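Local structure of lipoprotein, putative (Bacillus anthracis, 4O4A) at residues 106-111 with 121-126; 29-34 with 86-91. The protein is of unknown function but is a putative lipoprotein of the DUF6843 family that may bind lipid. All coordinates share one frame; numbering follows the deposited sequence.

Contact 1 of 2, residues 106-111 with 121-126; sequences FSSTGS and FANLEV
Phe121 lays its ring against Gly110, the hydrogen-bonded partner facing it across this antiparallel hairpin. With CG set between backbone N and carbonyl carbon (chi1 61°), the ring swings over the neighbouring strand and lies on the Gly110 main chain, Gly110 CA sitting 4.0 Å from the centroid of the Phe121 ring in a CH-pi contact over the face. The backbone pair beneath is joined both ways, Phe121 N to Gly110 O at 2.9 Å and Gly110 N to Phe121 O. On the same face the amide of Asn123 reaches across, ND2 giving a hydrogen bond to Ser108 OG at 3.1 Å, with the hydroxyl oxygen 16° out of the amide plane. Asn123 also marks a classic beta bulge: its carbonyl oxygen takes two N-H groups, Ser107 N at 2.7 Å and Ser108 N at 3.2 Å. Beyond the bulge, on the face shared by Thr109 and Ala122, Phe106 and Leu124 cross obliquely. Phe106 turns CG away from its own N, chi1 -158°, and brings CD1 to 3.6 Å from Leu124 CD2. The hairpin therefore combines a polar amide-hydroxyl link and a glycine-aromatic contact on one face with apolar packing on the other, while the extra residue of the bulge is held by one shared carbonyl.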
# COMPACT_ATOMS: atom_id res chain seq x y z
N PHE B 106 -8.78 21.16 -15.01
CA PHE B 106 -9.06 20.67 -16.33
C PHE B 106 -7.82 19.88 -16.72
O PHE B 106 -6.77 20.44 -16.95
CB PHE B 106 -9.32 21.82 -17.29
CG PHE B 106 -10.08 21.40 -18.47
CD1 PHE B 106 -11.48 21.45 -18.46
CD2 PHE B 106 -9.43 20.86 -19.56
CE1 PHE B 106 -12.20 21.01 -19.55
CE2 PHE B 106 -10.14 20.42 -20.65
CZ PHE B 106 -11.53 20.50 -20.65
N SER B 107 -7.97 18.56 -16.79
CA SER B 107 -6.84 17.67 -17.03
C SER B 107 -6.45 17.48 -18.47
O SER B 107 -5.32 17.77 -18.84
CB SER B 107 -7.10 16.30 -16.41
OG SER B 107 -6.04 15.41 -16.74
N SER B 108 -7.36 16.97 -19.28
CA SER B 108 -7.02 16.73 -20.69
C SER B 108 -8.22 16.45 -21.56
O SER B 108 -9.32 16.19 -21.09
CB SER B 108 -6.09 15.52 -20.82
OG SER B 108 -6.78 14.35 -20.44
N THR B 109 -7.99 16.54 -22.86
CA THR B 109 -9.02 16.27 -23.85
C THR B 109 -8.40 15.45 -24.93
O THR B 109 -7.19 15.40 -25.08
CB THR B 109 -9.58 17.56 -24.48
OG1 THR B 109 -8.51 18.30 -25.08
CG2 THR B 109 -10.24 18.41 -23.44
N GLY B 110 -9.25 14.80 -25.69
CA GLY B 110 -8.79 13.99 -26.78
C GLY B 110 -9.93 13.29 -27.45
O GLY B 110 -11.10 13.68 -27.34
N SER B 111 -9.57 12.23 -28.14
CA SER B 111 -10.51 11.42 -28.86
C SER B 111 -10.04 10.00 -28.74
O SER B 111 -8.85 9.72 -28.68
CB SER B 111 -10.53 11.84 -30.32
OG SER B 111 -11.45 11.08 -31.06
N PHE B 121 -13.41 13.20 -25.72
CA PHE B 121 -13.63 13.17 -24.27
C PHE B 121 -12.90 14.28 -23.54
O PHE B 121 -12.01 14.94 -24.09
CB PHE B 121 -13.15 11.85 -23.69
CG PHE B 121 -11.68 11.60 -23.91
CD1 PHE B 121 -10.74 12.16 -23.07
CD2 PHE B 121 -11.25 10.81 -24.97
CE1 PHE B 121 -9.40 11.93 -23.28
CE2 PHE B 121 -9.90 10.58 -25.17
CZ PHE B 121 -8.98 11.15 -24.33
N ALA B 122 -13.29 14.47 -22.29
CA ALA B 122 -12.68 15.47 -21.45
C ALA B 122 -12.46 14.91 -20.07
O ALA B 122 -13.33 14.23 -19.51
CB ALA B 122 -13.56 16.71 -21.39
N ASN B 123 -11.30 15.22 -19.51
CA ASN B 123 -10.93 14.81 -18.17
C ASN B 123 -10.84 16.01 -17.28
O ASN B 123 -10.06 16.94 -17.54
CB ASN B 123 -9.60 14.10 -18.19
CG ASN B 123 -9.71 12.69 -18.67
OD1 ASN B 123 -10.39 11.88 -18.05
ND2 ASN B 123 -9.00 12.36 -19.75
N LEU B 124 -11.64 16.01 -16.23
CA LEU B 124 -11.61 17.07 -15.26
C LEU B 124 -11.52 16.43 -13.91
O LEU B 124 -11.69 15.23 -13.76
CB LEU B 124 -12.86 17.93 -15.28
CG LEU B 124 -13.16 18.72 -16.54
CD1 LEU B 124 -13.99 17.85 -17.45
CD2 LEU B 124 -13.94 19.98 -16.20
N GLU B 125 -11.30 17.26 -12.91
CA GLU B 125 -11.18 16.78 -11.57
C GLU B 125 -11.76 17.84 -10.67
O GLU B 125 -11.57 19.04 -10.89
CB GLU B 125 -9.71 16.55 -11.27
CG GLU B 125 -9.43 15.94 -9.93
CD GLU B 125 -7.95 15.73 -9.68
OE1 GLU B 125 -7.15 15.77 -10.63
OE2 GLU B 125 -7.59 15.52 -8.50
N VAL B 126 -12.47 17.40 -9.64
CA VAL B 126 -13.08 18.33 -8.71
C VAL B 126 -12.65 18.01 -7.31
O VAL B 126 -12.31 16.84 -7.00
CB VAL B 126 -14.62 18.25 -8.79
CG1 VAL B 126 -15.13 16.87 -8.40
CG2 VAL B 126 -15.27 19.30 -7.91

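Contact 2 of 2, residues 29-34 with 86-91; sequences DTIYLI and LYYTVN
Thr30 opens the ladder between these parallel strands: its carbonyl oxygen accepts from Leu86 N at 3.0 Å. The methyl CG2 of Thr30 lies over one face of the Tyr32 ring, within its own strand, while its hydroxyl bonds back to Thr28 O. Ile31 turns to the other face of the sheet, where it pairs with Leu86; its CG2 branch, anti to the backbone N, lies against the ring of Tyr88, nearest CD1 at 3.8 Å. Tyr32 comes next and bonds to strand 86-90 through both its N and its O, the N to Leu86 O at 2.9 Å and the O to Tyr88 N. Its side chain lies beside that of Tyr87, both pointing the same way. The two rings are only 12° from parallel, yet slid so far apart, with centroids at 5.3 Å, that they barely overlap; contact is made chiefly by Tyr32 CD2 and Tyr87 CE1. Leu33 returns to the face of Ile31 and splits its contacts, CD2 reaching Tyr88 CB at 4.0 Å and CB touching Val90 CG2 at 3.9 Å. Ile34 closes the run, its N bonding to Tyr88 O at 2.8 Å and its O accepting from Val90 N, while its CD1 methyl lies 3.4 Å from Tyr88 O. Five backbone bonds thus pair the polar groups that Thr30, Tyr32 and Ile34 turn toward Leu86, Tyr88 and Val90, whereas the main chain of Ile31 and Leu33 serves strand 60-64 on the far edge. Side-chain packing across the join is aromatic where Tyr32 meets Tyr87, and mixed aliphatic and aromatic on the face of Ile31, Leu33 and Tyr88.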
# COMPACT_ATOMS: atom_id res chain seq x y z
N ASP B 29 -19.36 28.22 -23.34
CA ASP B 29 -20.71 28.11 -22.84
C ASP B 29 -21.10 26.74 -22.33
O ASP B 29 -21.99 26.10 -22.90
CB ASP B 29 -21.66 28.48 -23.97
CG ASP B 29 -21.42 29.85 -24.50
OD1 ASP B 29 -20.95 30.71 -23.73
OD2 ASP B 29 -21.74 30.07 -25.69
N THR B 30 -20.43 26.25 -21.29
CA THR B 30 -20.80 24.98 -20.71
C THR B 30 -20.98 25.09 -19.19
O THR B 30 -20.20 25.73 -18.51
CB THR B 30 -19.78 23.88 -21.01
OG1 THR B 30 -19.65 23.77 -22.43
CG2 THR B 30 -20.24 22.54 -20.43
N ILE B 31 -22.03 24.43 -18.70
CA ILE B 31 -22.34 24.38 -17.29
C ILE B 31 -22.13 22.95 -16.85
O ILE B 31 -22.68 22.03 -17.47
CB ILE B 31 -23.80 24.75 -17.03
CG1 ILE B 31 -24.00 26.24 -17.23
CG2 ILE B 31 -24.20 24.39 -15.61
CD1 ILE B 31 -25.44 26.70 -17.09
N TYR B 32 -21.35 22.75 -15.80
CA TYR B 32 -21.09 21.41 -15.29
C TYR B 32 -21.80 21.26 -13.96
O TYR B 32 -21.58 22.05 -13.06
CB TYR B 32 -19.60 21.17 -15.11
CG TYR B 32 -18.82 21.21 -16.40
CD1 TYR B 32 -18.63 20.06 -17.15
CD2 TYR B 32 -18.29 22.40 -16.88
CE1 TYR B 32 -17.91 20.10 -18.34
CE2 TYR B 32 -17.58 22.45 -18.07
CZ TYR B 32 -17.39 21.30 -18.79
OH TYR B 32 -16.68 21.34 -19.96
N LEU B 33 -22.63 20.23 -13.85
CA LEU B 33 -23.34 19.95 -12.61
C LEU B 33 -22.75 18.71 -11.98
O LEU B 33 -22.82 17.62 -12.55
CB LEU B 33 -24.81 19.73 -12.90
CG LEU B 33 -25.48 20.87 -13.65
CD1 LEU B 33 -26.94 20.56 -13.89
CD2 LEU B 33 -25.34 22.18 -12.90
N ILE B 34 -22.13 18.88 -10.82
CA ILE B 34 -21.51 17.79 -10.11
C ILE B 34 -22.33 17.42 -8.86
O ILE B 34 -22.76 18.29 -8.11
CB ILE B 34 -20.09 18.18 -9.60
CG1 ILE B 34 -19.12 18.47 -10.74
CG2 ILE B 34 -19.50 17.05 -8.78
CD1 ILE B 34 -19.27 19.83 -11.36
N LEU B 86 -19.22 27.44 -16.22
CA LEU B 86 -19.69 27.58 -14.84
C LEU B 86 -19.79 26.20 -14.22
O LEU B 86 -20.11 25.22 -14.90
CB LEU B 86 -21.04 28.27 -14.81
CG LEU B 86 -21.06 29.70 -15.36
CD1 LEU B 86 -22.48 30.23 -15.43
CD2 LEU B 86 -20.18 30.61 -14.50
N TYR B 87 -19.48 26.10 -12.94
CA TYR B 87 -19.50 24.83 -12.24
C TYR B 87 -20.39 24.91 -11.01
O TYR B 87 -20.42 25.91 -10.30
CB TYR B 87 -18.07 24.44 -11.85
CG TYR B 87 -17.07 24.52 -12.99
CD1 TYR B 87 -16.80 23.43 -13.80
CD2 TYR B 87 -16.38 25.69 -13.23
CE1 TYR B 87 -15.89 23.50 -14.85
CE2 TYR B 87 -15.46 25.78 -14.27
CZ TYR B 87 -15.22 24.67 -15.07
OH TYR B 87 -14.31 24.75 -16.13
N TYR B 88 -21.16 23.85 -10.78
CA TYR B 88 -22.03 23.81 -9.63
C TYR B 88 -22.08 22.43 -9.06
O TYR B 88 -21.83 21.45 -9.78
CB TYR B 88 -23.45 24.14 -10.03
CG TYR B 88 -23.68 25.48 -10.67
CD1 TYR B 88 -23.56 25.64 -12.03
CD2 TYR B 88 -24.11 26.57 -9.93
CE1 TYR B 88 -23.82 26.85 -12.62
CE2 TYR B 88 -24.37 27.78 -10.52
CZ TYR B 88 -24.23 27.91 -11.86
OH TYR B 88 -24.48 29.12 -12.44
N THR B 89 -22.40 22.34 -7.78
CA THR B 89 -22.67 21.06 -7.16
C THR B 89 -24.19 21.02 -7.03
O THR B 89 -24.83 22.07 -6.96
CB THR B 89 -22.08 20.90 -5.76
OG1 THR B 89 -22.45 22.04 -4.96
CG2 THR B 89 -20.59 20.81 -5.81
N VAL B 90 -24.78 19.83 -6.98
CA VAL B 90 -26.22 19.74 -6.86
C VAL B 90 -26.64 18.71 -5.82
O VAL B 90 -26.10 17.61 -5.78
CB VAL B 90 -26.88 19.36 -8.19
CG1 VAL B 90 -28.40 19.44 -8.05
CG2 VAL B 90 -26.43 20.24 -9.34
N ASN B 91 -27.65 19.05 -5.02
CA ASN B 91 -28.17 18.14 -4.02
C ASN B 91 -29.17 17.19 -4.68
O ASN B 91 -29.41 17.28 -5.88
CB ASN B 91 -28.80 18.90 -2.84
CG ASN B 91 -29.96 19.78 -3.25
OD1 ASN B 91 -30.41 19.74 -4.40
ND2 ASN B 91 -30.45 20.59 -2.32

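Overall arrangement
Along the chain contact 2 comes first, complete before contact 1 opens. Contact 2 pairs two interior strands, 30-35 and 86-90, of a five-stranded mixed sheet; contact 1 is the hairpin 104-114 and 117-126 in a separate four-stranded mixed sheet, with 104-114 outermost within the chain and 117-126 also bonded to strand 40-45. Their centres lie about 15 Å apart, and the two contacts touch at an apolar point, Leu124 CD2 to Tyr87 CE1, 4.2 Å. The parallel pair is mostly buried, the hairpin more exposed. All four segments belong to the DUF6843 region, and the Leu124-Tyr87 touch brings its two sheets side to side there.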